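Local coordinates for protein blood group a-and b-cleaving endo-beta-galactosidase (Streptococcus pneumoniae, PDB 2YGL) that probably binds carbohydrate through tandem CBM51 modules that belong to an enzyme cleaving blood group A and B antigens, at residues Val211-Phe217 and Asn240-Val246. Sequence-based numbering, arbitrary orientation.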
loop_
_atom_site.group_PDB
_atom_site.type_symbol
_atom_site.label_atom_id
_atom_site.label_comp_id
_atom_site.label_asym_id
_atom_site.label_seq_id
_atom_site.Cartn_x
_atom_site.Cartn_y
_atom_site.Cartn_z
ATOM N N VAL A 211 -23.141 20.603 -17.252
ATOM C CA VAL A 211 -22.577 19.415 -16.612
ATOM C C VAL A 211 -22.938 19.464 -15.125
ATOM O O VAL A 211 -22.851 20.518 -14.493
ATOM C CB VAL A 211 -21.039 19.330 -16.848
ATOM C CG1 VAL A 211 -20.377 18.286 -15.950
ATOM C CG2 VAL A 211 -20.747 19.023 -18.323
ATOM N N GLN A 212 -23.378 18.334 -14.588
ATOM C CA GLN A 212 -23.938 18.294 -13.243
ATOM C C GLN A 212 -22.955 17.774 -12.202
ATOM O O GLN A 212 -22.179 16.854 -12.473
ATOM C CB GLN A 212 -25.227 17.464 -13.224
ATOM C CG GLN A 212 -26.396 18.108 -13.976
ATOM C CD GLN A 212 -26.860 19.421 -13.358
ATOM O OE1 GLN A 212 -26.659 20.493 -13.928
ATOM N NE2 GLN A 212 -27.474 19.339 -12.185
ATOM N N LYS A 213 -23.000 18.376 -11.015
ATOM C CA LYS A 213 -22.174 17.946 -9.887
ATOM C C LYS A 213 -22.982 17.078 -8.926
ATOM O O LYS A 213 -24.044 17.487 -8.451
ATOM C CB LYS A 213 -21.572 19.155 -9.159
ATOM C CG LYS A 213 -20.497 19.893 -9.965
ATOM C CD LYS A 213 -20.107 21.222 -9.314
ATOM C CE LYS A 213 -18.942 21.865 -10.059
ATOM N NZ LYS A 213 -18.497 23.153 -9.451
ATOM N N ASP A 214 -22.472 15.872 -8.670
ATOM C CA ASP A 214 -23.075 14.891 -7.756
ATOM C C ASP A 214 -24.458 14.389 -8.205
ATOM O O ASP A 214 -25.217 13.824 -7.406
ATOM C CB ASP A 214 -23.100 15.430 -6.313
ATOM C CG ASP A 214 -21.716 15.843 -5.819
ATOM O OD1 ASP A 214 -20.713 15.248 -6.258
ATOM O OD2 ASP A 214 -21.626 16.765 -4.990
ATOM N N LYS A 215 -24.762 14.584 -9.489
ATOM C CA LYS A 215 -26.040 14.192 -10.091
ATOM C C LYS A 215 -25.815 13.758 -11.540
ATOM O O LYS A 215 -24.880 14.239 -12.187
ATOM C CB LYS A 215 -27.030 15.367 -10.102
ATOM C CG LYS A 215 -27.227 16.090 -8.783
ATOM C CD LYS A 215 -27.877 17.438 -9.011
ATOM C CE LYS A 215 -27.724 18.328 -7.796
ATOM N NZ LYS A 215 -28.363 19.654 -8.018
ATOM N N PRO A 216 -26.675 12.859 -12.062
ATOM C CA PRO A 216 -26.654 12.607 -13.506
ATOM C C PRO A 216 -27.138 13.839 -14.270
ATOM O O PRO A 216 -27.872 14.658 -13.713
ATOM C CB PRO A 216 -27.628 11.434 -13.681
ATOM C CG PRO A 216 -28.478 11.441 -12.453
ATOM C CD PRO A 216 -27.601 11.956 -11.356
ATOM N N PHE A 217 -26.721 13.964 -15.528
ATOM C CA PHE A 217 -26.962 15.170 -16.321
ATOM C C PHE A 217 -28.440 15.568 -16.454
ATOM O O PHE A 217 -28.823 16.673 -16.057
ATOM C CB PHE A 217 -26.317 15.034 -17.709
ATOM C CG PHE A 217 -26.397 16.280 -18.544
ATOM C CD1 PHE A 217 -27.492 16.511 -19.371
ATOM C CD2 PHE A 217 -25.372 17.225 -18.507
ATOM C CE1 PHE A 217 -27.567 17.659 -20.155
ATOM C CE2 PHE A 217 -25.440 18.384 -19.287
ATOM C CZ PHE A 217 -26.539 18.600 -20.112
ATOM N N ASN A 240 -22.265 9.081 -3.658
ATOM C CA ASN A 240 -22.488 10.362 -2.993
ATOM C C ASN A 240 -21.948 11.526 -3.815
ATOM O O ASN A 240 -22.542 12.603 -3.846
ATOM C CB ASN A 240 -21.835 10.379 -1.605
ATOM C CG ASN A 240 -22.472 9.393 -0.632
ATOM O OD1 ASN A 240 -23.668 9.098 -0.709
ATOM N ND2 ASN A 240 -21.670 8.893 0.303
ATOM N N LYS A 241 -20.813 11.302 -4.473
ATOM C CA LYS A 241 -20.128 12.356 -5.214
ATOM C C LYS A 241 -19.819 11.922 -6.642
ATOM O O LYS A 241 -19.671 10.731 -6.918
ATOM C CB LYS A 241 -18.822 12.755 -4.507
ATOM C CG LYS A 241 -18.958 13.154 -3.033
ATOM C CD LYS A 241 -19.616 14.519 -2.856
ATOM C CE LYS A 241 -18.671 15.660 -3.190
ATOM N NZ LYS A 241 -19.390 16.955 -3.143
ATOM N N GLY A 242 -19.711 12.898 -7.542
ATOM C CA GLY A 242 -19.320 12.626 -8.920
ATOM C C GLY A 242 -19.746 13.675 -9.927
ATOM O O GLY A 242 -20.208 14.751 -9.558
ATOM N N LEU A 243 -19.586 13.349 -11.207
ATOM C CA LEU A 243 -19.897 14.271 -12.300
ATOM C C LEU A 243 -20.847 13.619 -13.300
ATOM O O LEU A 243 -20.703 12.438 -13.620
ATOM C CB LEU A 243 -18.613 14.715 -13.014
ATOM C CG LEU A 243 -17.575 15.506 -12.209
ATOM C CD1 LEU A 243 -16.230 15.548 -12.934
ATOM C CD2 LEU A 243 -18.068 16.915 -11.894
ATOM N N GLY A 244 -21.810 14.396 -13.787
ATOM C CA GLY A 244 -22.794 13.910 -14.751
ATOM C C GLY A 244 -22.755 14.719 -16.032
ATOM O O GLY A 244 -22.935 15.939 -16.011
ATOM N N THR A 245 -22.513 14.033 -17.145
ATOM C CA THR A 245 -22.396 14.687 -18.448
ATOM C C THR A 245 -23.116 13.912 -19.553
ATOM O O THR A 245 -23.635 12.817 -19.318
ATOM C CB THR A 245 -20.906 14.925 -18.831
ATOM O OG1 THR A 245 -20.832 15.808 -19.954
ATOM C CG2 THR A 245 -20.193 13.614 -19.167
ATOM N N VAL A 246 -23.166 14.506 -20.743
ATOM C CA VAL A 246 -23.632 13.821 -21.942
ATOM C C VAL A 246 -22.473 13.739 -22.931
ATOM O O VAL A 246 -21.883 14.759 -23.290
ATOM C CB VAL A 246 -24.855 14.526 -22.585
ATOM C CG1 VAL A 246 -25.214 13.887 -23.931
ATOM C CG2 VAL A 246 -26.053 14.476 -21.639
HETATM O O HOH W 1 -25.098 12.036 -16.873
#
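Val246 CG2 sits over one face of the Phe217 ring, displaced toward its rim in a CH-pi contact 3.8 Å from the ring centroid, while Gly244 O lies at the ring edge, in its plane. Phe217 CG is anti to the backbone N (chi1 -174°), which carries the ring across Thr245. The two segments form a short antiparallel pairing in the beta-sandwich of the second NPCBM/NEW2 domain, where strand 212-213 flanks strand 242-244, itself bonded on to strand 343-352. Gln212 and Gly244 are the hydrogen-bonded pair: Gln212 N reaches Gly244 O at 2.8 Å, nearly straight (170°), and Gly244 N returns a bond to Gln212 O. Lys213 and Leu243 follow as the non-hydrogen-bonded pair; the chain then turns at Asp214, whose N meets Gly242 O at 2.7 Å from above the carbonyl plane. After this turn the backbone from Lys215 O through Pro216 CA to Phe217 N lies where a side chain on Gly244 would point. A water joins Phe217 N to Thr245 O. Asp214 OD1 takes Gly242 N on its anti lone pair and is also hydrogen-bonded to Ser193 OG. Bent at chi2 and chi3, the Lys241 chain passes obliquely in front of the two carboxylate oxygens, on one side of their plane; its NZ, also salt-bridged to Asp194, forms a salt bridge with Asp214 OD2 at 2.9 Å, on the syn side and 22° out of the carboxylate plane.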